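Local coordinates for protein ppBat (Bacteroides thetaiotaomicron VPI-5482, PDB 3CNE) that binds flavins such as lumichrome, riboflavin, FMN and FAD, may store them, and appears to lack proteolytic or chaperone activity, at residues Thr123-Val128 and Asn140-Thr144; Ala69-Cys74 and Met107-Gly113. All coordinates share one frame; numbering follows the deposited sequence.

Interaction 1. Residues Thr123-Val128 and Asn140-Thr144; sequences TKGKKV and NGIAT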
ATOM      1  N   THR A 123      -8.253   2.798 -25.934  1.00 29.94           N
ATOM      2  CA  THR A 123      -7.009   2.073 -26.109  1.00 30.49           C
ATOM      3  C   THR A 123      -6.736   1.636 -27.548  1.00 30.43           C
ATOM      4  O   THR A 123      -5.751   0.959 -27.769  1.00 30.39           O
ATOM      5  CB  THR A 123      -6.932   0.828 -25.189  1.00 30.75           C
ATOM      6  OG1 THR A 123      -8.043  -0.038 -25.459  1.00 32.73           O
ATOM      7  CG2 THR A 123      -6.941   1.224 -23.707  1.00 31.07           C
ATOM      8  N   LYS A 124      -7.598   2.001 -28.506  1.00 30.87           N
ATOM      9  CA  LYS A 124      -7.464   1.559 -29.909  1.00 31.65           C
ATOM     10  C   LYS A 124      -5.996   1.561 -30.335  1.00 30.62           C
ATOM     11  O   LYS A 124      -5.358   2.598 -30.267  1.00 30.42           O
ATOM     12  CB  LYS A 124      -8.234   2.464 -30.887  1.00 32.71           C
ATOM     13  CG  LYS A 124      -9.630   2.921 -30.457  1.00 36.12           C
ATOM     14  CD  LYS A 124     -10.751   2.046 -31.056  1.00 40.93           C
ATOM     15  CE  LYS A 124     -12.117   2.440 -30.528  1.00 42.55           C
ATOM     16  NZ  LYS A 124     -13.126   1.337 -30.757  1.00 44.98           N
ATOM     17  N   GLY A 125      -5.482   0.398 -30.733  1.00 29.82           N
ATOM     18  CA  GLY A 125      -4.132   0.266 -31.305  1.00 30.15           C
ATOM     19  C   GLY A 125      -2.936   0.470 -30.384  1.00 30.05           C
ATOM     20  O   GLY A 125      -1.795   0.521 -30.853  1.00 29.46           O
ATOM     21  N   LYS A 126      -3.174   0.574 -29.076  1.00 29.68           N
ATOM     22  CA  LYS A 126      -2.075   0.790 -28.132  1.00 29.70           C
ATOM     23  C   LYS A 126      -1.759  -0.486 -27.403  1.00 29.26           C
ATOM     24  O   LYS A 126      -2.664  -1.267 -27.074  1.00 29.05           O
ATOM     25  CB  LYS A 126      -2.418   1.869 -27.095  1.00 29.81           C
ATOM     26  CG  LYS A 126      -2.808   3.227 -27.672  1.00 30.74           C
ATOM     27  CD  LYS A 126      -1.602   3.953 -28.274  1.00 33.87           C
ATOM     28  CE  LYS A 126      -2.071   5.033 -29.219  1.00 36.54           C
ATOM     29  NZ  LYS A 126      -0.945   5.661 -29.932  1.00 39.15           N
ATOM     30  N   LYS A 127      -0.469  -0.691 -27.143  1.00 28.70           N
ATOM     31  CA  LYS A 127      -0.025  -1.802 -26.326  1.00 28.37           C
ATOM     32  C   LYS A 127      -0.342  -1.531 -24.868  1.00 27.82           C
ATOM     33  O   LYS A 127      -0.115  -0.421 -24.369  1.00 27.73           O
ATOM     34  CB  LYS A 127       1.466  -2.054 -26.514  1.00 28.56           C
ATOM     35  CG  LYS A 127       1.766  -2.863 -27.785  1.00 30.71           C
ATOM     36  CD  LYS A 127       3.259  -2.856 -28.102  1.00 33.99           C
ATOM     37  CE  LYS A 127       3.713  -1.470 -28.552  1.00 37.93           C
ATOM     38  NZ  LYS A 127       5.216  -1.319 -28.512  1.00 38.29           N
ATOM     39  N   VAL A 128      -0.889  -2.535 -24.205  1.00 27.41           N
ATOM     40  CA  VAL A 128      -1.193  -2.445 -22.778  1.00 27.36           C
ATOM     41  C   VAL A 128      -0.736  -3.688 -22.060  1.00 27.83           C
ATOM     42  O   VAL A 128      -0.745  -4.789 -22.628  1.00 28.49           O
ATOM     43  CB  VAL A 128      -2.709  -2.257 -22.474  1.00 27.30           C
ATOM     44  CG1 VAL A 128      -3.210  -0.898 -22.942  1.00 25.93           C
ATOM     45  CG2 VAL A 128      -3.564  -3.419 -23.052  1.00 27.21           C
ATOM     46  N   ASN A 140      -9.809  -3.746 -28.037  1.00 36.01           N
ATOM     47  CA  ASN A 140      -9.438  -2.491 -28.689  1.00 35.38           C
ATOM     48  C   ASN A 140      -7.933  -2.226 -28.697  1.00 34.99           C
ATOM     49  O   ASN A 140      -7.380  -1.805 -29.715  1.00 34.89           O
ATOM     50  CB  ASN A 140     -10.193  -1.314 -28.078  1.00 34.67           C
ATOM     51  CG  ASN A 140     -11.689  -1.409 -28.316  1.00 35.79           C
ATOM     52  OD1 ASN A 140     -12.491  -1.441 -27.368  1.00 35.82           O
ATOM     53  ND2 ASN A 140     -12.076  -1.472 -29.577  1.00 30.66           N
ATOM     54  N   GLY A 141      -7.284  -2.462 -27.561  1.00 34.23           N
ATOM     55  CA  GLY A 141      -5.842  -2.298 -27.455  1.00 34.04           C
ATOM     56  C   GLY A 141      -5.118  -3.563 -27.858  1.00 33.76           C
ATOM     57  O   GLY A 141      -5.728  -4.512 -28.339  1.00 33.68           O
ATOM     58  N   ILE A 142      -3.814  -3.575 -27.639  1.00 33.39           N
ATOM     59  CA  ILE A 142      -2.966  -4.705 -27.965  1.00 33.84           C
ATOM     60  C   ILE A 142      -2.334  -5.254 -26.680  1.00 34.23           C
ATOM     61  O   ILE A 142      -1.326  -4.738 -26.220  1.00 33.88           O
ATOM     62  CB  ILE A 142      -1.854  -4.247 -28.964  1.00 33.92           C
ATOM     63  CG1 ILE A 142      -2.501  -3.731 -30.260  1.00 33.44           C
ATOM     64  CG2 ILE A 142      -0.822  -5.368 -29.216  1.00 33.62           C
ATOM     65  CD1 ILE A 142      -1.595  -2.864 -31.131  1.00 34.59           C
ATOM     66  N   ALA A 143      -2.918  -6.300 -26.098  1.00 34.62           N
ATOM     67  CA  ALA A 143      -2.394  -6.827 -24.831  1.00 35.15           C
ATOM     68  C   ALA A 143      -1.086  -7.573 -25.026  1.00 35.12           C
ATOM     69  O   ALA A 143      -0.952  -8.401 -25.931  1.00 34.79           O
ATOM     70  CB  ALA A 143      -3.411  -7.728 -24.150  1.00 35.16           C
ATOM     71  N   THR A 144      -0.122  -7.286 -24.165  1.00 35.01           N
ATOM     72  CA  THR A 144       1.141  -8.015 -24.180  1.00 34.62           C
ATOM     73  C   THR A 144       1.297  -8.836 -22.901  1.00 35.15           C
ATOM     74  O   THR A 144       0.476  -8.741 -21.981  1.00 34.55           O
ATOM     75  CB  THR A 144       2.352  -7.077 -24.405  1.00 34.78           C
ATOM     76  OG1 THR A 144       2.603  -6.311 -23.232  1.00 34.53           O
ATOM     77  CG2 THR A 144       2.126  -6.120 -25.598  1.00 34.00           C
TER

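Interaction 2. Residues Ala69-Cys74 and Met107-Gly113; sequences ALVFSC and MIGHCAG. With ZN (zinc ion), chain E.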
ATOM      1  N   ALA A  69      -3.766  13.820 -15.671  1.00 24.41           N
ATOM      2  CA  ALA A  69      -3.525  12.384 -15.618  1.00 23.66           C
ATOM      3  C   ALA A  69      -4.634  11.725 -14.827  1.00 23.09           C
ATOM      4  O   ALA A  69      -5.199  12.336 -13.929  1.00 22.39           O
ATOM      5  CB  ALA A  69      -2.169  12.071 -14.966  1.00 23.28           C
ATOM      6  N   LEU A  70      -4.932  10.481 -15.196  1.00 23.19           N
ATOM      7  CA  LEU A  70      -5.819   9.615 -14.443  1.00 23.21           C
ATOM      8  C   LEU A  70      -5.039   8.370 -14.053  1.00 22.92           C
ATOM      9  O   LEU A  70      -4.348   7.773 -14.893  1.00 21.95           O
ATOM     10  CB  LEU A  70      -7.027   9.243 -15.283  1.00 23.35           C
ATOM     11  CG  LEU A  70      -8.191   8.435 -14.686  1.00 24.64           C
ATOM     12  CD1 LEU A  70      -9.449   8.658 -15.497  1.00 24.65           C
ATOM     13  CD2 LEU A  70      -7.865   6.941 -14.730  1.00 28.05           C
ATOM     14  N   VAL A  71      -5.139   7.994 -12.776  1.00 22.24           N
ATOM     15  CA  VAL A  71      -4.681   6.685 -12.301  1.00 22.20           C
ATOM     16  C   VAL A  71      -5.901   5.808 -11.997  1.00 22.10           C
ATOM     17  O   VAL A  71      -6.814   6.234 -11.291  1.00 22.75           O
ATOM     18  CB  VAL A  71      -3.803   6.774 -11.017  1.00 21.37           C
ATOM     19  CG1 VAL A  71      -3.567   5.424 -10.437  1.00 22.73           C
ATOM     20  CG2 VAL A  71      -2.443   7.447 -11.328  1.00 21.58           C
ATOM     21  N   PHE A  72      -5.934   4.606 -12.564  1.00 22.00           N
ATOM     22  CA  PHE A  72      -6.970   3.645 -12.190  1.00 22.35           C
ATOM     23  C   PHE A  72      -6.349   2.609 -11.266  1.00 22.27           C
ATOM     24  O   PHE A  72      -5.522   1.785 -11.686  1.00 21.30           O
ATOM     25  CB  PHE A  72      -7.608   2.931 -13.384  1.00 23.75           C
ATOM     26  CG  PHE A  72      -8.711   1.987 -12.961  1.00 24.20           C
ATOM     27  CD1 PHE A  72      -9.991   2.476 -12.684  1.00 26.29           C
ATOM     28  CD2 PHE A  72      -8.452   0.638 -12.753  1.00 25.53           C
ATOM     29  CE1 PHE A  72     -11.035   1.606 -12.226  1.00 25.50           C
ATOM     30  CE2 PHE A  72      -9.473  -0.230 -12.335  1.00 25.62           C
ATOM     31  CZ  PHE A  72     -10.762   0.265 -12.064  1.00 26.00           C
ATOM     32  N   SER A  73      -6.756   2.662 -10.009  1.00 22.06           N
ATOM     33  CA  SER A  73      -6.175   1.795  -8.995  1.00 23.20           C
ATOM     34  C   SER A  73      -7.147   0.634  -8.740  1.00 23.56           C
ATOM     35  O   SER A  73      -8.230   0.802  -8.175  1.00 22.97           O
ATOM     36  CB  SER A  73      -5.872   2.602  -7.727  1.00 23.55           C
ATOM     37  OG  SER A  73      -4.837   1.995  -6.967  1.00 25.60           O
ATOM     38  N   CYS A  74      -6.740  -0.543  -9.195  1.00 23.68           N
ATOM     39  CA  CYS A  74      -7.610  -1.671  -9.296  1.00 23.19           C
ATOM     40  C   CYS A  74      -7.826  -2.351  -7.914  1.00 22.35           C
ATOM     41  O   CYS A  74      -7.115  -2.090  -6.953  1.00 22.15           O
ATOM     42  CB  CYS A  74      -6.977  -2.636 -10.292  1.00 22.72           C
ATOM     43  SG  CYS A  74      -8.063  -3.905 -10.948  1.00 27.20           S
HETATM   44  N   MSE A 107      -2.938   8.258 -19.061  1.00 26.04           N
HETATM   45  CA  MSE A 107      -3.769   7.175 -18.514  1.00 25.34           C
HETATM   46  C   MSE A 107      -2.857   6.135 -17.884  1.00 24.41           C
HETATM   47  O   MSE A 107      -2.026   5.529 -18.563  1.00 24.33           O
HETATM   48  CB  MSE A 107      -4.632   6.510 -19.588  1.00 26.02           C
HETATM   49  CG  MSE A 107      -5.381   7.433 -20.502  1.00 28.32           C
HETATM   50 SE   MSE A 107      -6.539   8.640 -19.538  1.00 38.90          SE
HETATM   51  CE  MSE A 107      -7.935   7.382 -18.966  1.00 31.27           C
ATOM     52  N   ILE A 108      -3.028   5.946 -16.583  1.00 22.83           N
ATOM     53  CA  ILE A 108      -2.145   5.126 -15.763  1.00 23.42           C
ATOM     54  C   ILE A 108      -2.989   4.085 -14.997  1.00 23.53           C
ATOM     55  O   ILE A 108      -4.020   4.409 -14.406  1.00 21.84           O
ATOM     56  CB  ILE A 108      -1.361   5.970 -14.720  1.00 23.40           C
ATOM     57  CG1 ILE A 108      -0.447   7.005 -15.398  1.00 23.41           C
ATOM     58  CG2 ILE A 108      -0.539   5.045 -13.779  1.00 22.94           C
ATOM     59  CD1 ILE A 108      -0.300   8.302 -14.608  1.00 24.02           C
ATOM     60  N   GLY A 109      -2.561   2.829 -15.023  1.00 24.41           N
ATOM     61  CA  GLY A 109      -3.287   1.819 -14.288  1.00 25.12           C
ATOM     62  C   GLY A 109      -2.561   0.499 -14.324  1.00 25.89           C
ATOM     63  O   GLY A 109      -1.567   0.343 -15.047  1.00 24.93           O
ATOM     64  N   HIS A 110      -3.045  -0.423 -13.502  1.00 25.58           N
ATOM     65  CA  HIS A 110      -2.447  -1.729 -13.370  1.00 26.55           C
ATOM     66  C   HIS A 110      -3.538  -2.780 -13.193  1.00 27.89           C
ATOM     67  O   HIS A 110      -4.716  -2.440 -13.006  1.00 27.25           O
ATOM     68  CB  HIS A 110      -1.459  -1.756 -12.191  1.00 26.54           C
ATOM     69  CG  HIS A 110      -2.111  -1.658 -10.845  1.00 26.49           C
ATOM     70  ND1 HIS A 110      -2.444  -0.453 -10.264  1.00 26.85           N
ATOM     71  CD2 HIS A 110      -2.474  -2.615  -9.958  1.00 26.42           C
ATOM     72  CE1 HIS A 110      -2.984  -0.673  -9.076  1.00 24.87           C
ATOM     73  NE2 HIS A 110      -3.016  -1.974  -8.869  1.00 26.12           N
ATOM     74  N   CYS A 111      -3.114  -4.046 -13.240  1.00 30.01           N
ATOM     75  CA  CYS A 111      -3.980  -5.211 -13.059  1.00 30.47           C
ATOM     76  C   CYS A 111      -5.102  -5.202 -14.115  1.00 30.16           C
ATOM     77  O   CYS A 111      -4.798  -5.358 -15.294  1.00 30.54           O
ATOM     78  CB  CYS A 111      -4.439  -5.354 -11.595  1.00 30.21           C
ATOM     79  SG  CYS A 111      -5.023  -7.022 -11.189  1.00 35.52           S
ATOM     80  N   ALA A 112      -6.366  -4.999 -13.748  1.00 29.76           N
ATOM     81  CA  ALA A 112      -7.423  -4.925 -14.790  1.00 29.02           C
ATOM     82  C   ALA A 112      -7.705  -3.503 -15.288  1.00 28.60           C
ATOM     83  O   ALA A 112      -8.656  -3.288 -16.042  1.00 28.20           O
ATOM     84  CB  ALA A 112      -8.745  -5.633 -14.318  1.00 29.01           C
ATOM     85  N   GLY A 113      -6.867  -2.538 -14.877  1.00 28.59           N
ATOM     86  CA  GLY A 113      -6.965  -1.154 -15.326  1.00 27.87           C
ATOM     87  C   GLY A 113      -7.025  -0.998 -16.840  1.00 28.07           C
ATOM     88  O   GLY A 113      -7.843  -0.223 -17.362  1.00 27.10           O
TER
HETATM   89 ZN    ZN E 301      -7.348  -6.015 -10.388  1.00 64.95          ZN

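Interaction 1. Residues Thr123-Val128 and Asn140-Thr144
A small two-stranded parallel sheet, separate from the main sheet, joins K127-V128 to I142-A143 at the protein surface. I142 N donates to K126 O at 2.6 Å, and its carbonyl takes V128 N at 3.0 Å, the donor standing well above the carbonyl plane. Two residues on, T144 N donates to V128 O, nearly along the C=O axis. Gripping I142 through both its N-H and its C=O is how parallel strands pair, and K127 and I142 put their side chains on one face, V128 and A143 on the other. Ahead of the strands T123 to K126 form a type II turn, closed by K126 N on T123 O; its G125 N is bonded to N140 O at 3.1 Å. I142 CG1 lies anti to the carbonyl carbon (chi1 -61°), and the nearly extended second torsion brings CD1 to within 3.4 Å of G125 O. CG2 meets K127 CG at 3.9 Å, where T144 CG2 also touches the lysine. T123 OG1 lies 3.6 Å from N140 CB, the two side chains crossing at about a right angle. Opposite K127 and I142, V128 CG2 is 4.4 Å from A143 CB, with I138 touching both; T144 OG1 bonds to E149.

Interaction 2. Residues Ala69-Cys74 and Met107-Gly113
Strands 69-73 and 106-110 are parallel neighbours in the central sheet of this DJ-1/PfpI-family protein, the two strands of a beta-alpha-beta unit that crosses over through helix 88-102. I108 ties them twice: its N donates to L70 O (2.8 Å) and its O accepts F72 N (2.7 Å). The first torsion of I108 (chi1 -62°) sets CG2 beside V71 CG2, which also lies 3.9 Å from I108 CB; the second (chi2 146°) carries CD1 toward V71 CG2 and A69 CB. Y21 of helix 15-27 touches both V71 and I108, so an alanine in place of I108 would probably open a gap beside V71 CG2 and A69 CB. On the other face the selenomethionine M107 folds at chi2 and chi3, which brings its CE to L70 CD1 (4.0 Å). F72 CD2 reaches G113 CA at 3.5 Å, while F72 O is buried without a partner. At the C-terminal end of the strands, H110 sets its ring with the S73 hydroxyl at its edge, in plane, and C74 CB over one face, near its margin; Y21 and E160 hold its two nitrogens. C111 has positive phi (59°) in a strand-to-helix turn resembling a nucleophile elbow, yet here its SG binds zinc, at 2.7 Å. C74 SG binds the same ion at 2.3 Å and accepts a hydrogen bond from A112 N at 3.5 Å.

Interaction 2 lies about 2 Å from the centre of the chain and interaction 1 about 16 Å from it, so one is core and the other surface; their own centres are 14 Å apart. The nearest atoms, about 7 Å apart, do not touch. Helix 113-119 bridges them: F117 packs on L70 and M107 and also on T123, and A114 touches V128. The zinc belongs to interaction 2, with the V128 side chain about 13 Å from it. The flavin does not touch interaction 2: the H110 side chain is about 12 Å from the bound FMN, and that of C111 about 8 Å from the side chain of N161, a riboflavin-binding residue at a site shared between the two subunits.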